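Local coordinates for protein ORF 37 (Human herpesvirus 8 type M, PDB 3FHD) that cuts double-stranded and single-stranded DNA as an endonuclease and exonuclease, processing branched viral DNA intermediates so that unit-length linear genomes can be packaged, at residues S323-A328 / V391-F396; S358-D363 / P463-R468; P309-V314 / Q331-C336. All coordinates share one frame; numbering follows the deposited sequence.

Contact 1: S323-A328 / V391-F396; sequences SDYLVA and VRHSYF. With SO4 (sulfate ion), chain D.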
loop_
_atom_site.group_PDB
_atom_site.type_symbol
_atom_site.label_atom_id
_atom_site.label_comp_id
_atom_site.label_asym_id
_atom_site.label_seq_id
_atom_site.Cartn_x
_atom_site.Cartn_y
_atom_site.Cartn_z
ATOM N N SER A 323 -14.790 -11.951 -6.921
ATOM C CA SER A 323 -14.327 -11.809 -8.314
ATOM C C SER A 323 -13.882 -10.396 -8.762
ATOM O O SER A 323 -12.907 -10.276 -9.526
ATOM C CB SER A 323 -15.330 -12.435 -9.312
ATOM O OG SER A 323 -16.341 -11.525 -9.752
ATOM N N ASP A 324 -14.590 -9.345 -8.347
ATOM C CA ASP A 324 -14.060 -7.993 -8.574
ATOM C C ASP A 324 -14.514 -7.048 -7.481
ATOM O O ASP A 324 -15.242 -7.430 -6.573
ATOM C CB ASP A 324 -14.345 -7.432 -9.991
ATOM C CG ASP A 324 -13.133 -6.683 -10.599
ATOM O OD1 ASP A 324 -12.387 -6.022 -9.867
ATOM O OD2 ASP A 324 -12.903 -6.774 -11.833
ATOM N N TYR A 325 -14.052 -5.812 -7.552
ATOM C CA TYR A 325 -14.112 -4.987 -6.358
ATOM C C TYR A 325 -15.161 -3.892 -6.330
ATOM O O TYR A 325 -15.222 -3.142 -5.338
ATOM C CB TYR A 325 -12.737 -4.440 -6.032
ATOM C CG TYR A 325 -12.181 -3.527 -7.086
ATOM C CD1 TYR A 325 -12.529 -2.176 -7.125
ATOM C CD2 TYR A 325 -11.272 -4.017 -8.032
ATOM C CE1 TYR A 325 -11.996 -1.334 -8.090
ATOM C CE2 TYR A 325 -10.718 -3.188 -8.985
ATOM C CZ TYR A 325 -11.070 -1.856 -9.005
ATOM O OH TYR A 325 -10.509 -1.062 -9.969
ATOM N N LEU A 326 -15.998 -3.824 -7.371
ATOM C CA LEU A 326 -17.175 -2.964 -7.350
ATOM C C LEU A 326 -18.451 -3.817 -7.335
ATOM O O LEU A 326 -18.557 -4.830 -8.041
ATOM C CB LEU A 326 -17.216 -2.002 -8.546
ATOM C CG LEU A 326 -16.123 -0.919 -8.691
ATOM C CD1 LEU A 326 -16.144 -0.269 -10.112
ATOM C CD2 LEU A 326 -16.232 0.156 -7.588
ATOM N N VAL A 327 -19.412 -3.405 -6.526
ATOM C CA VAL A 327 -20.708 -4.061 -6.477
ATOM C C VAL A 327 -21.814 -3.028 -6.606
ATOM O O VAL A 327 -21.643 -1.856 -6.225
ATOM C CB VAL A 327 -20.889 -4.858 -5.164
ATOM C CG1 VAL A 327 -19.955 -6.067 -5.129
ATOM C CG2 VAL A 327 -20.668 -3.964 -3.957
ATOM N N ALA A 328 -22.952 -3.462 -7.137
ATOM C CA ALA A 328 -24.157 -2.646 -7.172
ATOM C C ALA A 328 -25.225 -3.364 -6.366
ATOM O O ALA A 328 -25.328 -4.590 -6.419
ATOM C CB ALA A 328 -24.628 -2.429 -8.618
ATOM N N VAL A 391 -16.846 -5.382 -0.148
ATOM C CA VAL A 391 -16.220 -5.525 1.177
ATOM C C VAL A 391 -15.552 -6.891 1.362
ATOM O O VAL A 391 -14.794 -7.090 2.318
ATOM C CB VAL A 391 -17.209 -5.231 2.355
ATOM C CG1 VAL A 391 -17.874 -3.837 2.175
ATOM C CG2 VAL A 391 -18.270 -6.333 2.480
ATOM N N ARG A 392 -15.830 -7.816 0.445
ATOM C CA ARG A 392 -15.190 -9.123 0.439
ATOM C C ARG A 392 -13.936 -9.154 -0.437
ATOM O O ARG A 392 -13.239 -10.165 -0.488
ATOM C CB ARG A 392 -16.162 -10.191 -0.066
ATOM C CG ARG A 392 -17.391 -10.376 0.831
ATOM C CD ARG A 392 -18.048 -11.723 0.590
ATOM N NE ARG A 392 -17.312 -12.829 1.196
ATOM C CZ ARG A 392 -17.067 -14.002 0.610
ATOM N NH1 ARG A 392 -17.461 -14.244 -0.635
ATOM N NH2 ARG A 392 -16.387 -14.935 1.272
ATOM N N HIS A 393 -13.680 -8.090 -1.185
ATOM C CA HIS A 393 -12.583 -8.159 -2.163
ATOM C C HIS A 393 -11.277 -7.838 -1.458
ATOM O O HIS A 393 -11.241 -7.049 -0.496
ATOM C CB HIS A 393 -12.806 -7.210 -3.351
ATOM C CG HIS A 393 -11.821 -7.400 -4.470
ATOM N ND1 HIS A 393 -10.562 -6.837 -4.457
ATOM C CD2 HIS A 393 -11.899 -8.113 -5.622
ATOM C CE1 HIS A 393 -9.907 -7.194 -5.551
ATOM N NE2 HIS A 393 -10.701 -7.959 -6.280
ATOM N N SER A 394 -10.187 -8.419 -1.955
ATOM C CA SER A 394 -8.870 -8.130 -1.367
ATOM C C SER A 394 -8.517 -6.634 -1.326
ATOM O O SER A 394 -7.762 -6.224 -0.461
ATOM C CB SER A 394 -7.782 -8.949 -2.076
ATOM O OG SER A 394 -7.488 -8.380 -3.316
ATOM N N TYR A 395 -9.073 -5.815 -2.222
ATOM C CA TYR A 395 -8.782 -4.368 -2.217
ATOM C C TYR A 395 -9.423 -3.646 -1.030
ATOM O O TYR A 395 -8.892 -2.634 -0.568
ATOM C CB TYR A 395 -9.162 -3.652 -3.514
ATOM C CG TYR A 395 -8.438 -4.163 -4.746
ATOM C CD1 TYR A 395 -7.296 -4.962 -4.631
ATOM C CD2 TYR A 395 -8.865 -3.821 -6.013
ATOM C CE1 TYR A 395 -6.639 -5.451 -5.735
ATOM C CE2 TYR A 395 -8.178 -4.316 -7.166
ATOM C CZ TYR A 395 -7.073 -5.115 -6.989
ATOM O OH TYR A 395 -6.377 -5.616 -8.073
ATOM N N PHE A 396 -10.545 -4.163 -0.555
ATOM C CA PHE A 396 -11.156 -3.651 0.654
ATOM C C PHE A 396 -10.235 -3.812 1.869
ATOM O O PHE A 396 -10.011 -2.852 2.615
ATOM C CB PHE A 396 -12.546 -4.265 0.923
ATOM C CG PHE A 396 -13.154 -3.774 2.197
ATOM C CD1 PHE A 396 -13.837 -2.534 2.231
ATOM C CD2 PHE A 396 -13.041 -4.514 3.379
ATOM C CE1 PHE A 396 -14.388 -2.060 3.431
ATOM C CE2 PHE A 396 -13.619 -4.032 4.582
ATOM C CZ PHE A 396 -14.270 -2.815 4.597
HETATM S S SO4 D . -15.670 -19.100 2.023
HETATM O O1 SO4 D . -16.089 -19.505 0.681
HETATM O O2 SO4 D . -15.134 -17.740 1.956
HETATM O O3 SO4 D . -16.821 -19.133 2.936
HETATM O O4 SO4 D . -14.652 -20.024 2.518
#

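Contact 2: S358-D363 / P463-R468; sequences STTESD and PVYFPR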
loop_
_atom_site.group_PDB
_atom_site.type_symbol
_atom_site.label_atom_id
_atom_site.label_comp_id
_atom_site.label_asym_id
_atom_site.label_seq_id
_atom_site.Cartn_x
_atom_site.Cartn_y
_atom_site.Cartn_z
ATOM N N SER A 358 -22.642 1.478 1.614
ATOM C CA SER A 358 -23.756 1.404 0.679
ATOM C C SER A 358 -24.552 2.708 0.575
ATOM O O SER A 358 -25.704 2.680 0.167
ATOM C CB SER A 358 -24.654 0.198 1.005
ATOM O OG SER A 358 -25.014 0.195 2.377
ATOM N N THR A 359 -23.911 3.839 0.899
ATOM C CA THR A 359 -24.537 5.185 0.870
ATOM C C THR A 359 -23.841 6.211 -0.051
ATOM O O THR A 359 -24.474 6.740 -0.974
ATOM C CB THR A 359 -24.650 5.785 2.300
ATOM O OG1 THR A 359 -25.361 4.876 3.147
ATOM C CG2 THR A 359 -25.401 7.139 2.296
ATOM N N THR A 360 -22.561 6.507 0.216
ATOM C CA THR A 360 -21.796 7.479 -0.585
ATOM C C THR A 360 -21.431 6.880 -1.933
ATOM O O THR A 360 -20.710 5.871 -2.000
ATOM C CB THR A 360 -20.477 7.914 0.106
ATOM O OG1 THR A 360 -20.687 8.054 1.515
ATOM C CG2 THR A 360 -19.947 9.235 -0.481
ATOM N N GLU A 361 -21.917 7.502 -3.005
ATOM C CA GLU A 361 -21.681 6.986 -4.364
ATOM C C GLU A 361 -20.288 7.288 -4.939
ATOM O O GLU A 361 -19.581 8.176 -4.457
ATOM C CB GLU A 361 -22.774 7.485 -5.322
ATOM C CG GLU A 361 -24.180 7.083 -4.905
ATOM C CD GLU A 361 -25.226 7.562 -5.892
ATOM O OE1 GLU A 361 -25.248 8.775 -6.180
ATOM O OE2 GLU A 361 -26.019 6.729 -6.379
ATOM N N SER A 362 -19.906 6.525 -5.966
ATOM C CA SER A 362 -18.653 6.739 -6.702
ATOM C C SER A 362 -18.745 7.973 -7.608
ATOM O O SER A 362 -19.807 8.272 -8.134
ATOM C CB SER A 362 -18.338 5.525 -7.564
ATOM O OG SER A 362 -17.888 4.434 -6.795
ATOM N N ASP A 363 -17.636 8.689 -7.776
ATOM C CA ASP A 363 -17.555 9.753 -8.772
ATOM C C ASP A 363 -16.951 9.186 -10.046
ATOM O O ASP A 363 -15.895 8.549 -9.994
ATOM C CB ASP A 363 -16.682 10.902 -8.276
ATOM C CG ASP A 363 -17.320 11.668 -7.120
ATOM O OD1 ASP A 363 -18.478 12.078 -7.252
ATOM O OD2 ASP A 363 -16.662 11.864 -6.079
ATOM N N PRO A 463 -15.375 5.710 -2.567
ATOM C CA PRO A 463 -15.108 5.795 -1.118
ATOM C C PRO A 463 -15.064 4.414 -0.436
ATOM O O PRO A 463 -15.706 3.452 -0.910
ATOM C CB PRO A 463 -16.287 6.636 -0.578
ATOM C CG PRO A 463 -17.331 6.536 -1.575
ATOM C CD PRO A 463 -16.660 6.348 -2.917
ATOM N N VAL A 464 -14.287 4.307 0.642
ATOM C CA VAL A 464 -14.220 3.085 1.447
ATOM C C VAL A 464 -14.277 3.500 2.934
ATOM O O VAL A 464 -13.495 4.323 3.370
ATOM C CB VAL A 464 -12.903 2.255 1.215
ATOM C CG1 VAL A 464 -13.049 0.854 1.862
ATOM C CG2 VAL A 464 -12.569 2.080 -0.294
ATOM N N TYR A 465 -15.228 2.934 3.675
ATOM C CA TYR A 465 -15.390 3.188 5.116
ATOM C C TYR A 465 -15.117 1.913 5.916
ATOM O O TYR A 465 -15.388 0.818 5.418
ATOM C CB TYR A 465 -16.792 3.734 5.413
ATOM C CG TYR A 465 -17.156 4.980 4.610
ATOM C CD1 TYR A 465 -16.819 6.253 5.064
ATOM C CD2 TYR A 465 -17.827 4.874 3.394
ATOM C CE1 TYR A 465 -17.160 7.401 4.313
ATOM C CE2 TYR A 465 -18.152 5.995 2.638
ATOM C CZ TYR A 465 -17.820 7.258 3.103
ATOM O OH TYR A 465 -18.168 8.378 2.356
ATOM N N PHE A 466 -14.585 2.059 7.142
ATOM C CA PHE A 466 -14.166 0.912 7.981
ATOM C C PHE A 466 -14.743 0.970 9.407
ATOM O O PHE A 466 -14.246 1.741 10.258
ATOM C CB PHE A 466 -12.633 0.769 8.047
ATOM C CG PHE A 466 -11.969 0.743 6.705
ATOM C CD1 PHE A 466 -12.023 -0.398 5.916
ATOM C CD2 PHE A 466 -11.311 1.880 6.224
ATOM C CE1 PHE A 466 -11.431 -0.393 4.648
ATOM C CE2 PHE A 466 -10.712 1.888 4.981
ATOM C CZ PHE A 466 -10.791 0.761 4.183
ATOM N N PRO A 467 -15.772 0.136 9.690
ATOM C CA PRO A 467 -16.322 0.070 11.052
ATOM C C PRO A 467 -15.218 -0.347 12.031
ATOM O O PRO A 467 -14.341 -1.132 11.665
ATOM C CB PRO A 467 -17.413 -1.009 10.955
ATOM C CG PRO A 467 -17.679 -1.190 9.484
ATOM C CD PRO A 467 -16.402 -0.843 8.783
ATOM N N ARG A 468 -15.251 0.184 13.251
ATOM C CA ARG A 468 -14.140 -0.006 14.194
ATOM C C ARG A 468 -13.986 -1.432 14.670
ATOM O O ARG A 468 -12.861 -1.931 14.785
ATOM C CB ARG A 468 -14.297 0.907 15.411
ATOM C CG ARG A 468 -13.756 2.290 15.175
ATOM C CD ARG A 468 -13.995 3.144 16.417
ATOM N NE ARG A 468 -14.365 4.513 16.060
ATOM C CZ ARG A 468 -15.215 5.269 16.755
ATOM N NH1 ARG A 468 -15.804 4.795 17.855
ATOM N NH2 ARG A 468 -15.486 6.501 16.335
#

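Contact 3: P309-V314 / Q331-C336; sequences PAVEYV and QEWEAC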
loop_
_atom_site.group_PDB
_atom_site.type_symbol
_atom_site.label_atom_id
_atom_site.label_comp_id
_atom_site.label_asym_id
_atom_site.label_seq_id
_atom_site.Cartn_x
_atom_site.Cartn_y
_atom_site.Cartn_z
ATOM N N PRO A 309 -16.832 -8.902 -16.265
ATOM C CA PRO A 309 -17.105 -7.510 -15.892
ATOM C C PRO A 309 -16.591 -7.134 -14.493
ATOM O O PRO A 309 -16.562 -7.980 -13.582
ATOM C CB PRO A 309 -18.629 -7.426 -15.918
ATOM C CG PRO A 309 -19.072 -8.599 -16.714
ATOM C CD PRO A 309 -18.079 -9.665 -16.424
ATOM N N ALA A 310 -16.206 -5.871 -14.334
ATOM C CA ALA A 310 -15.620 -5.400 -13.084
ATOM C C ALA A 310 -16.687 -5.051 -12.035
ATOM O O ALA A 310 -16.351 -4.759 -10.885
ATOM C CB ALA A 310 -14.673 -4.210 -13.330
ATOM N N VAL A 311 -17.960 -5.088 -12.428
ATOM C CA VAL A 311 -19.065 -4.773 -11.524
ATOM C C VAL A 311 -19.952 -6.015 -11.357
ATOM O O VAL A 311 -20.242 -6.719 -12.347
ATOM C CB VAL A 311 -19.924 -3.605 -12.087
ATOM C CG1 VAL A 311 -21.191 -3.421 -11.285
ATOM C CG2 VAL A 311 -19.114 -2.307 -12.139
ATOM N N GLU A 312 -20.386 -6.283 -10.125
ATOM C CA GLU A 312 -21.281 -7.414 -9.844
ATOM C C GLU A 312 -22.547 -6.915 -9.137
ATOM O O GLU A 312 -22.467 -6.134 -8.187
ATOM C CB GLU A 312 -20.545 -8.475 -8.995
ATOM C CG GLU A 312 -21.417 -9.665 -8.514
ATOM C CD GLU A 312 -20.854 -10.422 -7.283
ATOM O OE1 GLU A 312 -20.138 -9.822 -6.437
ATOM O OE2 GLU A 312 -21.162 -11.634 -7.148
ATOM N N TYR A 313 -23.718 -7.348 -9.596
ATOM C CA TYR A 313 -24.948 -7.055 -8.863
ATOM C C TYR A 313 -25.101 -8.037 -7.700
ATOM O O TYR A 313 -24.969 -9.253 -7.874
ATOM C CB TYR A 313 -26.194 -7.084 -9.765
ATOM C CG TYR A 313 -27.490 -7.107 -8.972
ATOM C CD1 TYR A 313 -27.980 -5.951 -8.352
ATOM C CD2 TYR A 313 -28.219 -8.293 -8.824
ATOM C CE1 TYR A 313 -29.161 -5.979 -7.607
ATOM C CE2 TYR A 313 -29.398 -8.326 -8.090
ATOM C CZ TYR A 313 -29.870 -7.171 -7.489
ATOM O OH TYR A 313 -31.055 -7.213 -6.773
ATOM N N VAL A 314 -25.354 -7.498 -6.515
ATOM C CA VAL A 314 -25.553 -8.323 -5.326
ATOM C C VAL A 314 -26.925 -7.988 -4.738
ATOM O O VAL A 314 -27.183 -6.842 -4.364
ATOM C CB VAL A 314 -24.440 -8.104 -4.228
ATOM C CG1 VAL A 314 -24.600 -9.118 -3.096
ATOM C CG2 VAL A 314 -23.039 -8.173 -4.811
ATOM N N GLN A 331 -30.973 -3.008 -8.714
ATOM C CA GLN A 331 -31.291 -4.018 -9.725
ATOM C C GLN A 331 -31.021 -3.567 -11.162
ATOM O O GLN A 331 -30.911 -4.403 -12.068
ATOM C CB GLN A 331 -32.759 -4.435 -9.585
ATOM C CG GLN A 331 -33.065 -5.841 -10.068
ATOM C CD GLN A 331 -34.523 -6.219 -9.858
ATOM O OE1 GLN A 331 -35.427 -5.676 -10.504
ATOM N NE2 GLN A 331 -34.758 -7.166 -8.961
ATOM N N GLU A 332 -30.941 -2.252 -11.361
ATOM C CA GLU A 332 -30.637 -1.663 -12.674
ATOM C C GLU A 332 -29.300 -2.137 -13.260
ATOM O O GLU A 332 -29.092 -2.036 -14.474
ATOM C CB GLU A 332 -30.648 -0.132 -12.589
ATOM C CG GLU A 332 -29.588 0.449 -11.652
ATOM C CD GLU A 332 -29.603 1.966 -11.587
ATOM O OE1 GLU A 332 -30.098 2.610 -12.537
ATOM O OE2 GLU A 332 -29.108 2.515 -10.583
ATOM N N TRP A 333 -28.399 -2.632 -12.403
ATOM C CA TRP A 333 -27.085 -3.128 -12.842
ATOM C C TRP A 333 -27.056 -4.633 -13.109
ATOM O O TRP A 333 -26.048 -5.156 -13.591
ATOM C CB TRP A 333 -25.977 -2.767 -11.825
ATOM C CG TRP A 333 -25.725 -1.292 -11.707
ATOM C CD1 TRP A 333 -26.357 -0.419 -10.868
ATOM C CD2 TRP A 333 -24.777 -0.514 -12.453
ATOM N NE1 TRP A 333 -25.855 0.855 -11.032
ATOM C CE2 TRP A 333 -24.899 0.831 -12.010
ATOM C CE3 TRP A 333 -23.836 -0.819 -13.451
ATOM C CZ2 TRP A 333 -24.123 1.871 -12.534
ATOM C CZ3 TRP A 333 -23.060 0.220 -13.974
ATOM C CH2 TRP A 333 -23.211 1.551 -13.510
ATOM N N GLU A 334 -28.145 -5.322 -12.785
ATOM C CA GLU A 334 -28.279 -6.753 -13.038
ATOM C C GLU A 334 -28.313 -7.028 -14.543
ATOM O O GLU A 334 -29.025 -6.350 -15.285
ATOM C CB GLU A 334 -29.557 -7.260 -12.376
ATOM C CG GLU A 334 -29.677 -8.769 -12.215
ATOM C CD GLU A 334 -30.898 -9.169 -11.392
ATOM O OE1 GLU A 334 -32.003 -8.614 -11.611
ATOM O OE2 GLU A 334 -30.758 -10.053 -10.521
ATOM N N ALA A 335 -27.515 -7.998 -14.988
ATOM C CA ALA A 335 -27.514 -8.451 -16.386
ATOM C C ALA A 335 -27.203 -9.950 -16.447
ATOM O O ALA A 335 -26.145 -10.365 -16.940
ATOM C CB ALA A 335 -26.512 -7.648 -17.220
ATOM N N CYS A 336 -28.136 -10.750 -15.933
ATOM C CA CYS A 336 -27.904 -12.171 -15.702
ATOM C C CYS A 336 -27.784 -12.964 -17.000
ATOM O O CYS A 336 -26.683 -13.156 -17.519
ATOM C CB CYS A 336 -29.010 -12.755 -14.834
ATOM S SG CYS A 336 -28.443 -14.159 -13.860
#

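Contact 1: S323-A328 / V391-F396
Tyr325, His393 and Tyr395 form an aromatic cluster between the loop leading into strand 326-328 and the start of helix 394-412. It lies in a nuclease of the PD-(D/E)XK superfamily. The tight part centres on Tyr325. Its CB sits over one face of the His393 ring, a CH-pi contact 3.6 Å from the centroid. Its ring points an edge at that same imidazole, with the planes at 67°. Tyr325 CG lies between the backbone N and the carbonyl carbon (chi1 63°), which sets it beside Tyr395 while CB stays over the imidazole. The two tyrosine rings meet obliquely. His393 CE1 stands 3.3 Å above the Tyr395 ring, over its centre. The hydroxyl of Tyr325 is hydrogen-bonded to Thr428 OG1. Tyr395 also makes a cation-pi contact with Lys268, and its side chain lies about 8 Å from the bound magnesium ion.

Asp324 touches the imidazole through its backbone, Asp324 C lying 3.4 Å from His393 CD2. Its OD1 accepts from Tyr325 N, and its OD2 forms salt bridges with Arg270 and Lys272. The other side is looser. Ser323 is exposed. Arg392 takes no part in the cluster: NH1 is bonded to Pro320 O, and NH2 weakly to a sulfate, probably a crystallisation ion, which also binds Arg341. His393 is the helix N-cap: its ND1 accepts from Tyr395 N at 2.9 Å, a nearly straight bond of 167°.

Contact 2: S358-D363 / P463-R468
Thr360 meets both Pro463 and Tyr465, and its side chain can be followed outward from CB. Thr360 CB lies 3.8 Å from Pro463 CG and is also close to the hydroxyl of Tyr465. Two branches leave it. The methyl CG2 is anti to the backbone N and reaches the same two neighbours, at 3.9 Å from Pro463 CG and 3.5 Å from Tyr465 OH. The other branch, OG1, is anti to the carbonyl carbon (chi1 -39°). It forms a hydrogen bond of 2.7 Å with Tyr465 OH, in which either hydroxyl could be the donor. The Thr360 and Tyr465 side chains cross at about a right angle, and OG1 approaches the phenol from an oblique direction.

The two segments belong to neighbouring antiparallel strands of the mixed sheet of the nuclease fold. Residues 358-361 lead into strand 362-367, while Pro463 lies on strand 455-464. Backbone bonds between Asp363 and Val461 pair the two strands, and Thr360 lies two residues before the first of them. Next to it, the proline ring rests against the backbone of the incoming loop. Pro463 CG packs 3.5 Å from Thr360 O, and Pro463 CD packs 3.8 Å from Glu361 O.

Further into the sheet, Ser362 has its OG hydrogen-bonded to Thr462 OG1 and Leu387 O. Tyr465 N is hydrogen-bonded to Asn357 OD1.

Contact 3: P309-V314 / Q331-C336
Val311 is the first residue of 309-314 to touch the segment 331-336. Its CB points toward the other segment, and CG1 approaches Trp333 CE3 to 4.3 Å, a loose apolar contact oblique to the indole. Helix 296-303 packs on the same pair, with Phe303 touching both Val311 and Trp333. Leu387 of strand 379-389 also meets both side chains. The indole nitrogen is satisfied outside the contact, where Trp333 NE1 is hydrogen-bonded to Asn386 OD1.

Glu312 comes next and turns the other way, as expected for alternate residues of a strand. Its backbone pairs with Leu326 and Ala328 in the parallel strand 326-328. Strand 311-313 is the outermost of the mixed sheet on this side. The chain passes from it to strand 326-328 and then into the 3-10 turn 331-333, which folds back against the side chains of the outer strand. Glu334 N, just after the turn, is bonded to Gln331 O.

Tyr313 then carries most of the contact. Its CG is anti to the backbone N (chi1 167°), and the ring lies with one face against the turn. Near the hydroxyl end, Gln331 CA comes obliquely from that same side, 3.6 Å from Tyr313 CE1. Tyr313 OH is 4.1 Å from Gln331 CG. Glu334 packs over the face: its CB makes a CH-pi contact, 4.2 Å from the Tyr313 centroid and set toward the rim. The rest of the Glu334 chain is extended and runs past CD2 and CE2. Its carboxylate plane is turned 59° from the ring, and OE2 comes to 3.3 Å from Tyr313 CE2.

Overall arrangement
All three contacts involve strands of one mixed sheet and lie on the same side of the chain's centre. Contacts 1 and 3 have centres 13 Å apart and are joined by backbone bonds between the parallel neighbouring strands 311-313 and 326-328. Contact 2 is centred 12 Å from contact 1, and Phe396 of contact 1 packs on Val464 and Phe466 of contact 2. Contacts 2 and 3 are 19 Å apart between centres and do not touch. Along the chain the segments of contact 1 alternate with those of each other contact, whereas contact 3 closes before contact 2 opens. Together they run from near the magnesium site of the nuclease core to the edge strand of the same sheet.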